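Local coordinates for protein telomerase reverse transcriptase (Candida tropicalis MYA-3404, PDB 6ZD1) that probably extends chromosome ends by copying a template within the telomerase RNA into telomeric DNA repeats, acting as the reverse transcriptase subunit of the enzyme, at residues S587-F592 and F624-T629; V651-T656 and T675-T680. All coordinates share one frame; numbering follows the deposited sequence.

Both contacts lie in the helical C-terminal part of the chain, which corresponds to the thumb (C-terminal extension) of telomerase reverse transcriptases. Going from the N terminus, interaction 1 comes first, bringing helix 609-637 back against helix 582-596 and closing a loop of 31 residues. Interaction 2 then joins helix 642-664 to helix 670-684 across 18 residues. The loops follow in series, neither nesting nor crossing, and each contact pairs two helices that are successive in the chain. Their centres are 15 Å apart, and the bundle is continuous between them: the aliphatic part of Lys590 packs on helix 642-664, with its CE 3.7 Å from Val651 CG1.

Interaction 1 (S587-F592 and F624-T629); sequences SNLKQF and FEAIQT
Leu589 reaches from helix 582-596 to the neighbouring helix and divides its two methyl groups between Ala626 and Ile627. The contact is wholly apolar. CD2 meets Ala626 CB at 3.6 Å, while CD1 lies 3.6 Å from Ile627 CG1 and still brushes Ala626 CB at 4.1 Å. Leucine suits the place because it forks at its end: CB points at helix 609-637, and a chi2 of 180° turns the fork so that CD1 lies anti to CA and goes to Ile627 while CD2 goes to Ala626. Alanine suits the opposite side: its single methyl, pointing at Leu589, leaves the leucine to span most of the 8.1 Å between the CA atoms of Leu589 and Ala626. Ile627 joins through its longer branch, which crosses the leucine side chain at a slant.

Within helix 609-637, Thr629 OG1 donates to Glu625 O at 2.7 Å, and Thr629 N bonds the same oxygen from the other face of its carbonyl plane, so two donors grip Glu625 O.

Around this small buried contact, Leu589 also packs on Pro575 and Thr623. Ile627 touches Phe645 of helix 642-664, and Phe624, pointing away from Leu589, reaches both that helix and helix 670-684, tying the pair into the C-terminal bundle.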
loop_
_atom_site.group_PDB
_atom_site.type_symbol
_atom_site.label_atom_id
_atom_site.label_comp_id
_atom_site.label_asym_id
_atom_site.label_seq_id
_atom_site.Cartn_x
_atom_site.Cartn_y
_atom_site.Cartn_z
ATOM N N SER A 587 -6.094 3.536 21.785
ATOM C CA SER A 587 -4.799 4.071 21.374
ATOM C C SER A 587 -3.878 2.962 20.889
ATOM O O SER A 587 -3.164 3.129 19.894
ATOM C CB SER A 587 -4.147 4.836 22.525
ATOM O OG SER A 587 -4.814 6.062 22.765
ATOM N N ASN A 588 -3.867 1.834 21.594
ATOM C CA ASN A 588 -3.053 0.705 21.164
ATOM C C ASN A 588 -3.555 0.137 19.841
ATOM O O ASN A 588 -2.756 -0.158 18.943
ATOM C CB ASN A 588 -3.046 -0.365 22.254
ATOM C CG ASN A 588 -2.217 -1.569 21.884
ATOM O OD1 ASN A 588 -2.718 -2.518 21.283
ATOM N ND2 ASN A 588 -0.940 -1.540 22.243
ATOM N N LEU A 589 -4.878 -0.003 19.691
ATOM C CA LEU A 589 -5.425 -0.537 18.448
ATOM C C LEU A 589 -5.280 0.451 17.297
ATOM O O LEU A 589 -5.229 0.040 16.133
ATOM C CB LEU A 589 -6.893 -0.925 18.631
ATOM C CG LEU A 589 -7.189 -2.138 19.514
ATOM C CD1 LEU A 589 -8.683 -2.380 19.592
ATOM C CD2 LEU A 589 -6.468 -3.381 19.008
ATOM N N LYS A 590 -5.202 1.748 17.590
ATOM C CA LYS A 590 -4.903 2.699 16.528
ATOM C C LYS A 590 -3.462 2.537 16.066
ATOM O O LYS A 590 -3.179 2.600 14.863
ATOM C CB LYS A 590 -5.173 4.128 17.004
ATOM C CG LYS A 590 -5.438 5.125 15.884
ATOM C CD LYS A 590 -4.146 5.610 15.282
ATOM C CE LYS A 590 -4.353 6.360 13.991
ATOM N NZ LYS A 590 -3.005 6.711 13.417
ATOM N N GLN A 591 -2.542 2.294 17.005
ATOM C CA GLN A 591 -1.173 1.957 16.633
ATOM C C GLN A 591 -1.125 0.680 15.805
ATOM O O GLN A 591 -0.448 0.628 14.772
ATOM C CB GLN A 591 -0.311 1.808 17.883
ATOM C CG GLN A 591 0.117 3.124 18.469
ATOM C CD GLN A 591 0.857 3.969 17.456
ATOM O OE1 GLN A 591 1.935 3.595 16.985
ATOM N NE2 GLN A 591 0.274 5.108 17.096
ATOM N N PHE A 592 -1.859 -0.353 16.230
ATOM C CA PHE A 592 -1.859 -1.617 15.497
ATOM C C PHE A 592 -2.383 -1.434 14.080
ATOM O O PHE A 592 -1.820 -1.984 13.125
ATOM C CB PHE A 592 -2.692 -2.655 16.248
ATOM C CG PHE A 592 -2.962 -3.906 15.456
ATOM C CD1 PHE A 592 -2.025 -4.924 15.404
ATOM C CD2 PHE A 592 -4.158 -4.068 14.772
ATOM C CE1 PHE A 592 -2.269 -6.077 14.679
ATOM C CE2 PHE A 592 -4.406 -5.217 14.043
ATOM C CZ PHE A 592 -3.461 -6.224 13.997
ATOM N N PHE A 624 -11.294 -5.187 15.292
ATOM C CA PHE A 624 -12.532 -5.336 16.047
ATOM C C PHE A 624 -12.583 -6.645 16.818
ATOM O O PHE A 624 -13.237 -6.713 17.867
ATOM C CB PHE A 624 -13.734 -5.215 15.116
ATOM C CG PHE A 624 -13.968 -3.820 14.636
ATOM C CD1 PHE A 624 -14.632 -2.907 15.433
ATOM C CD2 PHE A 624 -13.503 -3.411 13.401
ATOM C CE1 PHE A 624 -14.840 -1.614 15.000
ATOM C CE2 PHE A 624 -13.708 -2.119 12.961
ATOM C CZ PHE A 624 -14.376 -1.219 13.761
ATOM N N GLU A 625 -11.890 -7.682 16.338
ATOM C CA GLU A 625 -11.790 -8.905 17.127
ATOM C C GLU A 625 -11.119 -8.638 18.466
ATOM O O GLU A 625 -11.458 -9.277 19.469
ATOM C CB GLU A 625 -11.024 -9.980 16.350
ATOM C CG GLU A 625 -11.857 -10.728 15.313
ATOM C CD GLU A 625 -11.002 -11.468 14.293
ATOM O OE1 GLU A 625 -9.833 -11.790 14.605
ATOM O OE2 GLU A 625 -11.499 -11.717 13.173
ATOM N N ALA A 626 -10.191 -7.679 18.515
ATOM C CA ALA A 626 -9.590 -7.322 19.795
ATOM C C ALA A 626 -10.607 -6.643 20.701
ATOM O O ALA A 626 -10.640 -6.901 21.909
ATOM C CB ALA A 626 -8.377 -6.419 19.573
ATOM N N ILE A 627 -11.471 -5.800 20.128
ATOM C CA ILE A 627 -12.497 -5.128 20.922
ATOM C C ILE A 627 -13.474 -6.149 21.491
ATOM O O ILE A 627 -13.814 -6.118 22.680
ATOM C CB ILE A 627 -13.222 -4.065 20.075
ATOM C CG1 ILE A 627 -12.262 -2.950 19.668
ATOM C CG2 ILE A 627 -14.408 -3.492 20.830
ATOM C CD1 ILE A 627 -12.870 -1.958 18.694
ATOM N N GLN A 628 -13.929 -7.080 20.647
ATOM C CA GLN A 628 -14.892 -8.079 21.096
ATOM C C GLN A 628 -14.290 -8.982 22.166
ATOM O O GLN A 628 -14.971 -9.350 23.130
ATOM C CB GLN A 628 -15.385 -8.908 19.909
ATOM C CG GLN A 628 -16.408 -9.980 20.273
ATOM C CD GLN A 628 -16.829 -10.828 19.082
ATOM O OE1 GLN A 628 -16.328 -10.654 17.969
ATOM N NE2 GLN A 628 -17.755 -11.752 19.314
ATOM N N THR A 629 -13.013 -9.343 22.018
ATOM C CA THR A 629 -12.406 -10.299 22.941
ATOM C C THR A 629 -12.337 -9.745 24.361
ATOM O O THR A 629 -12.598 -10.469 25.330
ATOM C CB THR A 629 -11.007 -10.691 22.454
ATOM O OG1 THR A 629 -11.107 -11.360 21.191
ATOM C CG2 THR A 629 -10.327 -11.616 23.453
#

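Interaction 2 (V651-T656 and T675-T680); sequences VIIETT and TCIKIT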
loop_
_atom_site.group_PDB
_atom_site.type_symbol
_atom_site.label_atom_id
_atom_site.label_comp_id
_atom_site.label_asym_id
_atom_site.label_seq_id
_atom_site.Cartn_x
_atom_site.Cartn_y
_atom_site.Cartn_z
ATOM N N VAL A 651 -11.268 8.455 13.422
ATOM C CA VAL A 651 -9.828 8.462 13.168
ATOM C C VAL A 651 -9.428 7.275 12.292
ATOM O O VAL A 651 -8.637 7.421 11.352
ATOM C CB VAL A 651 -9.051 8.481 14.496
ATOM C CG1 VAL A 651 -7.585 8.193 14.250
ATOM C CG2 VAL A 651 -9.211 9.833 15.192
ATOM N N ILE A 652 -9.975 6.087 12.574
ATOM C CA ILE A 652 -9.620 4.894 11.805
ATOM C C ILE A 652 -10.072 5.028 10.354
ATOM O O ILE A 652 -9.347 4.645 9.427
ATOM C CB ILE A 652 -10.215 3.631 12.462
ATOM C CG1 ILE A 652 -9.395 3.223 13.689
ATOM C CG2 ILE A 652 -10.292 2.483 11.462
ATOM C CD1 ILE A 652 -7.930 2.984 13.395
ATOM N N ILE A 653 -11.286 5.536 10.135
ATOM C CA ILE A 653 -11.797 5.681 8.773
ATOM C C ILE A 653 -11.041 6.775 8.022
ATOM O O ILE A 653 -10.692 6.612 6.846
ATOM C CB ILE A 653 -13.310 5.953 8.805
ATOM C CG1 ILE A 653 -14.050 4.742 9.372
ATOM C CG2 ILE A 653 -13.829 6.282 7.416
ATOM C CD1 ILE A 653 -15.545 4.919 9.434
ATOM N N GLU A 654 -10.787 7.907 8.685
ATOM C CA GLU A 654 -10.073 9.010 8.046
ATOM C C GLU A 654 -8.667 8.599 7.625
ATOM O O GLU A 654 -8.208 8.965 6.537
ATOM C CB GLU A 654 -10.010 10.211 8.992
ATOM C CG GLU A 654 -10.952 11.352 8.640
ATOM C CD GLU A 654 -10.379 12.285 7.587
ATOM O OE1 GLU A 654 -9.276 12.001 7.072
ATOM O OE2 GLU A 654 -11.031 13.305 7.278
ATOM N N THR A 655 -7.954 7.869 8.484
ATOM C CA THR A 655 -6.593 7.467 8.139
ATOM C C THR A 655 -6.584 6.555 6.919
ATOM O O THR A 655 -5.733 6.698 6.032
ATOM C CB THR A 655 -5.921 6.783 9.327
ATOM O OG1 THR A 655 -6.033 7.614 10.489
ATOM C CG2 THR A 655 -4.450 6.548 9.028
ATOM N N THR A 656 -7.535 5.621 6.846
ATOM C CA THR A 656 -7.584 4.706 5.712
ATOM C C THR A 656 -7.857 5.461 4.419
ATOM O O THR A 656 -7.149 5.281 3.421
ATOM C CB THR A 656 -8.659 3.643 5.951
ATOM O OG1 THR A 656 -8.383 2.942 7.172
ATOM C CG2 THR A 656 -8.706 2.650 4.794
ATOM N N THR A 675 -17.992 2.897 1.739
ATOM C CA THR A 675 -19.194 2.122 2.022
ATOM C C THR A 675 -18.868 0.673 2.364
ATOM O O THR A 675 -19.580 0.061 3.167
ATOM C CB THR A 675 -20.171 2.198 0.846
ATOM O OG1 THR A 675 -19.563 1.660 -0.332
ATOM C CG2 THR A 675 -20.566 3.645 0.590
ATOM N N CYS A 676 -17.794 0.114 1.796
ATOM C CA CYS A 676 -17.340 -1.196 2.257
ATOM C C CYS A 676 -16.865 -1.139 3.703
ATOM O O CYS A 676 -17.054 -2.102 4.457
ATOM C CB CYS A 676 -16.225 -1.726 1.355
ATOM S SG CYS A 676 -16.780 -2.324 -0.255
ATOM N N ILE A 677 -16.275 -0.013 4.113
ATOM C CA ILE A 677 -15.863 0.146 5.504
ATOM C C ILE A 677 -17.081 0.172 6.418
ATOM O O ILE A 677 -17.095 -0.471 7.474
ATOM C CB ILE A 677 -15.018 1.420 5.667
ATOM C CG1 ILE A 677 -13.644 1.250 5.024
ATOM C CG2 ILE A 677 -14.872 1.784 7.132
ATOM C CD1 ILE A 677 -12.846 2.535 5.003
ATOM N N LYS A 678 -18.127 0.903 6.022
ATOM C CA LYS A 678 -19.343 0.945 6.828
ATOM C C LYS A 678 -19.929 -0.449 7.000
ATOM O O LYS A 678 -20.298 -0.848 8.110
ATOM C CB LYS A 678 -20.372 1.875 6.187
ATOM C CG LYS A 678 -19.924 3.320 6.071
ATOM C CD LYS A 678 -20.989 4.145 5.372
ATOM C CE LYS A 678 -20.581 5.600 5.259
ATOM N NZ LYS A 678 -21.660 6.386 4.595
ATOM N N ILE A 679 -19.999 -1.215 5.911
ATOM C CA ILE A 679 -20.563 -2.559 5.990
ATOM C C ILE A 679 -19.699 -3.452 6.871
ATOM O O ILE A 679 -20.211 -4.193 7.719
ATOM C CB ILE A 679 -20.731 -3.142 4.578
ATOM C CG1 ILE A 679 -21.696 -2.267 3.773
ATOM C CG2 ILE A 679 -21.218 -4.582 4.649
ATOM C CD1 ILE A 679 -21.856 -2.687 2.334
ATOM N N THR A 680 -18.375 -3.381 6.700
ATOM C CA THR A 680 -17.480 -4.190 7.525
ATOM C C THR A 680 -17.582 -3.807 8.998
ATOM O O THR A 680 -17.607 -4.679 9.875
ATOM C CB THR A 680 -16.043 -4.054 7.030
ATOM O OG1 THR A 680 -15.972 -4.485 5.666
ATOM C CG2 THR A 680 -15.114 -4.910 7.869
#
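Ile677 of helix 670-684 fits against Ile653 and Thr656, which lie one turn apart on helix 642-664, and its two branches serve different partners. Its CG2 methyl rests 3.8 Å from Ile653 CG1 and 3.9 Å from Ile653 CD1. The CD1 methyl, at the end of the longer branch, approaches Thr656 CG2 tip to tip at 4.1 Å. Beta-branching explains the choice of isoleucine here: CG1 stands anti to the carbonyl carbon (chi1 -71°), which leaves CG2 anti to the backbone N, and the one side chain thus offers methyls at two depths.

Ile653 has the same rotamer, and the two isoleucines slide past one another in opposite directions, laying flank on flank instead of abutting end to end.

Thr656 has a double role. Its methyl supplies the apolar surface for Ile677, while its hydroxyl is hydrogen-bonded with Tyr593 OH on helix 582-596, so the hydroxyl of this buried residue has a polar partner while the methyl is left to the apolar contact.

The surroundings are helical on several sides. Ile653 also touches Leu698 of helix 692-699 and nearby Leu701, and Thr656 packs on Val616 of helix 609-637, placing the contact inside the C-terminal bundle.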